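Local atomic coordinates of beta-glucanase (Bacteroides thetaiotaomicron, PDB entry 6EUG), a protein that probably hydrolyses beta-1,3-galactosidic bonds of arabinogalactan with this family 43 domain, one part of a longer protein that also has a family 16 glycoside hydrolase domain. Residues H227-E232 / Q238-A243; V202-D205 / Q210-R213. All blocks are in the same frame, centred on the assembly; numbering follows the deposited sequence.

Contact 1: H227-E232 / Q238-A243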
ATOM      1  N   HIS A 227      -8.022  -4.470   3.943  1.00 13.26           N
ATOM      2  CA  HIS A 227      -6.748  -3.788   4.308  1.00 12.77           C
ATOM      3  C   HIS A 227      -5.609  -4.842   4.200  1.00 13.20           C
ATOM      4  O   HIS A 227      -5.611  -5.859   4.914  1.00 13.77           O
ATOM      5  CB  HIS A 227      -6.889  -3.177   5.703  1.00 13.88           C
ATOM      6  CG  HIS A 227      -5.645  -2.528   6.254  1.00 13.55           C
ATOM      7  ND1 HIS A 227      -5.322  -2.565   7.596  1.00 14.37           N
ATOM      8  CD2 HIS A 227      -4.654  -1.839   5.647  1.00 13.80           C
ATOM      9  CE1 HIS A 227      -4.185  -1.914   7.786  1.00 15.42           C
ATOM     10  NE2 HIS A 227      -3.757  -1.470   6.613  1.00 15.73           N
ATOM     11  N   ILE A 228      -4.672  -4.582   3.292  1.00 12.32           N
ATOM     12  CA  ILE A 228      -3.582  -5.498   2.936  1.00 11.31           C
ATOM     13  C   ILE A 228      -2.294  -4.819   3.419  1.00 11.93           C
ATOM     14  O   ILE A 228      -2.038  -3.671   3.050  1.00 13.52           O
ATOM     15  CB  ILE A 228      -3.518  -5.768   1.431  1.00 12.38           C
ATOM     16  CG1 ILE A 228      -4.809  -6.498   0.980  1.00 15.50           C
ATOM     17  CG2 ILE A 228      -2.329  -6.676   1.112  1.00 13.19           C
ATOM     18  CD1 ILE A 228      -5.123  -6.454  -0.478  1.00 23.04           C
ATOM     19  N   TYR A 229      -1.509  -5.481   4.249  1.00 11.93           N
ATOM     20  CA  TYR A 229      -0.324  -4.808   4.844  1.00 12.28           C
ATOM     21  C   TYR A 229       0.850  -5.715   5.182  1.00 13.78           C
ATOM     22  O   TYR A 229       0.666  -6.901   5.442  1.00 14.26           O
ATOM     23  CB  TYR A 229      -0.749  -3.998   6.095  1.00 13.05           C
ATOM     24  CG  TYR A 229      -1.471  -4.872   7.142  1.00 13.65           C
ATOM     25  CD1 TYR A 229      -2.855  -5.153   7.028  1.00 12.66           C
ATOM     26  CD2 TYR A 229      -0.764  -5.495   8.197  1.00 14.08           C
ATOM     27  CE1 TYR A 229      -3.487  -5.968   7.948  1.00 13.71           C
ATOM     28  CE2 TYR A 229      -1.398  -6.308   9.120  1.00 14.56           C
ATOM     29  CZ  TYR A 229      -2.753  -6.591   8.971  1.00 15.73           C
ATOM     30  OH  TYR A 229      -3.370  -7.437   9.865  1.00 15.37           O
ATOM     31  N   SER A 230       2.053  -5.122   5.197  0.50 14.52           N
ATOM     32  CA  SER A 230       3.255  -5.802   5.639  0.50 14.70           C
ATOM     33  C   SER A 230       3.261  -5.803   7.188  0.50 14.36           C
ATOM     34  O   SER A 230       3.152  -4.755   7.824  0.50 13.59           O
ATOM     35  CB  SER A 230       4.510  -5.127   5.067  0.50 16.58           C
ATOM     36  OG  SER A 230       4.480  -5.090   3.642  0.50 15.32           O
ATOM     37  N   SER A 231       3.381  -6.989   7.770  1.00 11.61           N
ATOM     38  CA  SER A 231       3.242  -7.216   9.233  1.00 13.06           C
ATOM     39  C   SER A 231       4.423  -8.029   9.810  1.00 13.41           C
ATOM     40  O   SER A 231       5.348  -8.384   9.082  1.00 13.14           O
ATOM     41  CB  SER A 231       1.928  -7.975   9.503  1.00 13.47           C
ATOM     42  OG  SER A 231       1.517  -7.917  10.873  1.00 13.77           O
ATOM     43  N   GLU A 232       4.401  -8.331  11.117  1.00 13.41           N
ATOM     44  CA  GLU A 232       5.413  -9.193  11.723  1.00 14.36           C
ATOM     45  C   GLU A 232       6.868  -8.714  11.397  1.00 15.21           C
ATOM     46  O   GLU A 232       7.684  -9.451  10.821  1.00 14.80           O
ATOM     47  CB  GLU A 232       5.171 -10.649  11.263  1.00 15.88           C
ATOM     48  CG  GLU A 232       3.762 -11.182  11.488  1.00 15.42           C
ATOM     49  CD  GLU A 232       3.482 -12.586  10.959  1.00 14.83           C
ATOM     50  OE1 GLU A 232       4.430 -13.445  10.852  1.00 15.85           O
ATOM     51  OE2 GLU A 232       2.286 -12.846  10.579  1.00 14.90           O
ATOM     52  N   GLN A 238      -0.322  -9.623   5.666  1.00 13.13           N
ATOM     53  CA  GLN A 238      -1.651  -9.952   6.212  1.00 14.17           C
ATOM     54  C   GLN A 238      -2.761  -9.257   5.420  1.00 14.19           C
ATOM     55  O   GLN A 238      -2.533  -8.168   4.858  1.00 13.62           O
ATOM     56  CB  GLN A 238      -1.733  -9.667   7.727  1.00 15.30           C
ATOM     57  CG  GLN A 238      -0.831 -10.572   8.569  1.00 16.01           C
ATOM     58  CD  GLN A 238      -0.851 -10.265  10.069  1.00 15.25           C
ATOM     59  OE1 GLN A 238      -1.649  -9.424  10.523  1.00 14.98           O
ATOM     60  NE2 GLN A 238       0.044 -10.926  10.849  1.00 15.02           N
ATOM     61  N   ILE A 239      -3.934  -9.928   5.322  1.00 13.72           N
ATOM     62  CA  ILE A 239      -5.124  -9.413   4.624  1.00 15.20           C
ATOM     63  C   ILE A 239      -6.262  -9.465   5.623  1.00 15.44           C
ATOM     64  O   ILE A 239      -6.598 -10.564   6.079  1.00 15.81           O
ATOM     65  CB  ILE A 239      -5.495 -10.254   3.386  1.00 16.50           C
ATOM     66  CG1 ILE A 239      -4.286 -10.360   2.444  1.00 15.73           C
ATOM     67  CG2 ILE A 239      -6.720  -9.673   2.680  1.00 16.38           C
ATOM     68  CD1 ILE A 239      -4.534 -11.126   1.144  1.00 18.65           C
ATOM     69  N   ALA A 240      -6.821  -8.289   5.949  1.00 14.74           N
ATOM     70  CA  ALA A 240      -7.845  -8.118   7.010  1.00 17.03           C
ATOM     71  C   ALA A 240      -9.137  -7.494   6.465  1.00 16.65           C
ATOM     72  O   ALA A 240      -9.121  -6.414   5.859  1.00 16.16           O
ATOM     73  CB  ALA A 240      -7.296  -7.258   8.136  1.00 16.05           C
ATOM     74  N   GLU A 241     -10.258  -8.162   6.703  1.00 17.66           N
ATOM     75  CA  GLU A 241     -11.573  -7.623   6.382  1.00 17.46           C
ATOM     76  C   GLU A 241     -11.922  -6.344   7.186  1.00 14.18           C
ATOM     77  O   GLU A 241     -11.759  -6.312   8.414  1.00 16.07           O
ATOM     78  CB  GLU A 241     -12.604  -8.715   6.648  1.00 15.51           C
ATOM     79  CG  GLU A 241     -14.045  -8.383   6.267  1.00 17.79           C
ATOM     80  CD  GLU A 241     -15.045  -9.402   6.775  1.00 20.54           C
ATOM     81  OE1 GLU A 241     -15.022  -9.740   7.999  1.00 20.73           O
ATOM     82  OE2 GLU A 241     -15.879  -9.854   5.959  1.00 26.47           O
ATOM     83  N   LEU A 242     -12.481  -5.343   6.511  1.00 14.03           N
ATOM     84  CA  LEU A 242     -13.027  -4.129   7.152  1.00 14.63           C
ATOM     85  C   LEU A 242     -14.535  -4.270   7.472  1.00 15.91           C
ATOM     86  O   LEU A 242     -15.279  -5.001   6.791  1.00 17.27           O
ATOM     87  CB  LEU A 242     -12.791  -2.914   6.251  1.00 14.91           C
ATOM     88  CG  LEU A 242     -11.308  -2.562   6.012  1.00 16.10           C
ATOM     89  CD1 LEU A 242     -11.216  -1.295   5.181  1.00 17.76           C
ATOM     90  CD2 LEU A 242     -10.496  -2.417   7.300  1.00 19.51           C
ATOM     91  N   ALA A 243     -14.965  -3.560   8.514  1.00 16.30           N
ATOM     92  CA  ALA A 243     -16.380  -3.374   8.853  1.00 18.90           C
ATOM     93  C   ALA A 243     -17.170  -2.719   7.730  1.00 17.93           C
ATOM     94  O   ALA A 243     -16.577  -2.159   6.817  1.00 16.08           O
ATOM     95  CB  ALA A 243     -16.492  -2.509  10.107  1.00 20.10           C
TER

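Contact 2: V202-D205 / Q210-R213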
ATOM      1  N   VAL A 202       3.396 -13.443  15.355  1.00 14.24           N
ATOM      2  CA  VAL A 202       1.961 -13.306  15.569  1.00 14.99           C
ATOM      3  C   VAL A 202       1.625 -13.408  17.076  1.00 15.23           C
ATOM      4  O   VAL A 202       0.909 -12.541  17.629  1.00 17.94           O
ATOM      5  CB  VAL A 202       1.140 -14.357  14.776  1.00 15.81           C
ATOM      6  CG1 VAL A 202      -0.353 -14.223  15.065  1.00 16.39           C
ATOM      7  CG2 VAL A 202       1.384 -14.242  13.264  1.00 17.15           C
ATOM      8  N   LYS A 203       2.141 -14.445  17.728  1.00 15.71           N
ATOM      9  CA  LYS A 203       1.921 -14.648  19.189  1.00 16.34           C
ATOM     10  C   LYS A 203       2.511 -13.478  20.013  1.00 17.74           C
ATOM     11  O   LYS A 203       1.863 -12.989  20.935  1.00 21.10           O
ATOM     12  CB  LYS A 203       2.502 -16.016  19.629  1.00 20.14           C
ATOM     13  N   ARG A 204       3.699 -12.997  19.631  1.00 17.48           N
ATOM     14  CA  ARG A 204       4.351 -11.858  20.279  1.00 18.24           C
ATOM     15  C   ARG A 204       3.433 -10.636  20.268  1.00 20.26           C
ATOM     16  O   ARG A 204       3.296  -9.945  21.275  1.00 21.49           O
ATOM     17  CB  ARG A 204       5.655 -11.520  19.565  1.00 18.43           C
ATOM     18  CG  ARG A 204       6.529 -10.465  20.234  1.00 19.43           C
ATOM     19  CD  ARG A 204       7.593  -9.919  19.292  1.00 19.70           C
ATOM     20  NE  ARG A 204       7.025  -9.270  18.091  1.00 16.62           N
ATOM     21  CZ  ARG A 204       7.727  -8.813  17.050  1.00 17.90           C
ATOM     22  NH1 ARG A 204       9.059  -8.904  17.016  1.00 18.83           N
ATOM     23  NH2 ARG A 204       7.095  -8.233  16.028  1.00 16.99           N
ATOM     24  N   ASP A 205       2.798 -10.387  19.127  1.00 18.62           N
ATOM     25  CA  ASP A 205       2.044  -9.158  18.944  1.00 18.11           C
ATOM     26  C   ASP A 205       0.547  -9.322  19.195  1.00 20.89           C
ATOM     27  O   ASP A 205      -0.202  -8.347  19.053  1.00 20.62           O
ATOM     28  CB  ASP A 205       2.280  -8.646  17.515  1.00 16.89           C
ATOM     29  CG  ASP A 205       3.722  -8.175  17.275  1.00 17.49           C
ATOM     30  OD1 ASP A 205       4.441  -7.866  18.273  1.00 16.99           O
ATOM     31  OD2 ASP A 205       4.125  -8.089  16.071  1.00 17.51           O
ATOM     32  N   GLN A 210      -1.477  -6.677  15.479  1.00 16.59           N
ATOM     33  CA  GLN A 210      -0.485  -6.981  14.447  1.00 18.61           C
ATOM     34  C   GLN A 210       0.077  -5.693  13.841  1.00 17.25           C
ATOM     35  O   GLN A 210      -0.655  -4.689  13.690  1.00 16.59           O
ATOM     36  CB  GLN A 210      -1.112  -7.865  13.358  1.00 17.06           C
ATOM     37  CG  GLN A 210      -1.651  -9.195  13.901  1.00 16.74           C
ATOM     38  CD  GLN A 210      -0.572 -10.052  14.523  1.00 16.34           C
ATOM     39  OE1 GLN A 210       0.440 -10.343  13.871  1.00 15.21           O
ATOM     40  NE2 GLN A 210      -0.780 -10.472  15.807  1.00 15.47           N
ATOM     41  N   MET A 211       1.373  -5.728  13.519  1.00 14.72           N
ATOM     42  CA  MET A 211       2.070  -4.579  12.961  1.00 16.41           C
ATOM     43  C   MET A 211       1.595  -4.290  11.553  1.00 14.92           C
ATOM     44  O   MET A 211       1.227  -5.197  10.835  1.00 15.42           O
ATOM     45  CB  MET A 211       3.590  -4.808  12.943  1.00 16.11           C
ATOM     46  CG  MET A 211       4.229  -4.956  14.333  1.00 16.40           C
ATOM     47  SD  MET A 211       5.952  -5.468  14.297  1.00 16.79           S
ATOM     48  CE  MET A 211       6.744  -4.026  13.574  1.00 20.06           C
ATOM     49  N   SER A 212       1.552  -3.001  11.198  1.00 13.21           N
ATOM     50  CA  SER A 212       1.174  -2.564   9.831  1.00 13.70           C
ATOM     51  C   SER A 212       2.097  -1.476   9.378  1.00 14.88           C
ATOM     52  O   SER A 212       2.122  -0.416  10.012  1.00 14.37           O
ATOM     53  CB  SER A 212      -0.302  -2.047   9.833  1.00 14.80           C
ATOM     54  OG  SER A 212      -0.764  -1.719   8.522  1.00 13.44           O
ATOM     55  N   ARG A 213       2.876  -1.731   8.308  1.00 13.58           N
ATOM     56  CA  ARG A 213       3.730  -0.731   7.691  1.00 14.44           C
ATOM     57  C   ARG A 213       3.253  -0.444   6.247  1.00 14.41           C
ATOM     58  O   ARG A 213       2.181   0.159   6.097  1.00 13.03           O
ATOM     59  CB  ARG A 213       5.236  -1.048   7.866  1.00 14.35           C
ATOM     60  CG  ARG A 213       5.687  -1.053   9.320  1.00 14.37           C
ATOM     61  CD  ARG A 213       7.141  -0.589   9.435  1.00 17.36           C
ATOM     62  NE  ARG A 213       7.715  -0.643  10.786  1.00 16.46           N
ATOM     63  CZ  ARG A 213       8.417  -1.667  11.280  1.00 19.24           C
ATOM     64  NH1 ARG A 213       8.592  -2.797  10.580  1.00 19.91           N
ATOM     65  NH2 ARG A 213       8.926  -1.581  12.511  1.00 21.58           N
TER
HETATM   66  O   HOH W   1       2.688  -8.389  13.735  1.00 15.91           O

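Contact 1: H227-E232 / Q238-A243
The phenol ring of Tyr229 has the carbonyl oxygen of Gln238 over one face, 3.7 Å above its plane and displaced toward the rim, while the methyl of Ala240 meets its edge (CE1 to CB, 4.0 Å). On the other side of the tyrosine plane lies the His227 ring, which receives Tyr229 CD1 over its centre, 3.5 Å above the imidazole; His227 ND1 is hydrogen-bonded to His249 NE2. With chi1 at 56°, Tyr229 has its CG wedged between backbone N and carbonyl carbon, which lays the ring across the hairpin. Its hydroxyl then donates to Gln238 OE1 at 2.7 Å, in the carbonyl plane and on a lone pair, with ring and amide planes 69° apart. The other end of that amide is held: Gln238 NE2 gives a hydrogen bond to Glu232 OE2 (3.0 Å), on the anti lone pair and within the amide plane; Glu232 OE1 is hydrogen-bonded to Thr236 OG1 and salt-bridged to Arg255. Bonds at both ends fix the amide's rotation in a buried setting. On the opposite face of the sheet Ile228 CG1 packs alongside Ile239 CG2 at 4.1 Å. Four backbone hydrogen bonds join the hydrogen-bonded pairs His227–Ala240 and Tyr229–Gln238, the pattern of antiparallel pairing, here in a hairpin of consecutive strands. Strand 215-219 flanks 225-231, and 252-256 flanks 236-242, completing one four-stranded blade of the family 43 five-bladed propeller.

Contact 2: V202-D205 / Q210-R213
Gln210, Asp205 and Met211 contribute most of the buried surface between the short helix 200-205 and the loop that follows it. The Gln210 side chain turns back at chi2 (-61°), and this bend brings its amide against the helix segment 202-205. There NE2 donates to Val202 O at 3.2 Å; the N-H...O angle is 163°, and the acceptor lies in the amide plane. The bond also lies in the carbonyl plane and uses a lone pair, as the C=O...N angle of 120° indicates. Val202 O also takes a weak backbone bond from Asp205 N, while Val202 CG1 lies obliquely above the amide plane, 3.8 Å from Gln210 NE2. Gln210 OE1 looks elsewhere: Gln238 NE2 of the neighbouring hairpin donates to it, and so does a water.

That water bridges all three residues. It donates to Asp205 OD2 at 2.8 Å and to Gln210 OE1 at 3.0 Å, and accepts from Met211 N, so it ties helix to loop without direct backbone pairing. In the family 43 five-bladed propeller this segment leads from the helix into strand 215-219, the first of a blade, by way of Asp214, which lines the glucoimidazole pocket; the Met211 side chain is about 12 Å from that ligand.

Asp205 is further gripped by Arg204, side-on, as a salt bridge: NE reaches OD1 at 2.9 Å from above the carboxylate plane, whereas NH2 meets OD2 on its syn side. Met211 lies obliquely against this pair, its CG 3.6 Å from Asp205 OD2 and its SD 3.5 Å from Arg204 NH2. The remaining Arg204 nitrogen, NH1, forms a salt bridge with Asp233.

How the contacts relate
All touching residues of contact 1 are buried, with its centre about 10 Å from the centre of the chain; contact 2, farther out at about 17 Å, is mostly buried too, with Arg204 as its exposed member. The first is bound by regular backbone pairing within a blade; the second depends on one direct side-chain hydrogen bond and a bridging water where a helix meets a loop. With centres 11 Å apart, they nevertheless touch. Segment 210-213 runs beside strand 225-231: Ser231 OG probably hydrogen-bonds Met211 O (2.7 Å), and Arg213 N probably bonds Ser230 O (3.1 Å). The helix side reaches contact 1 by packing, where Val202 CG2 meets Glu232 OE2 at 3.2 Å.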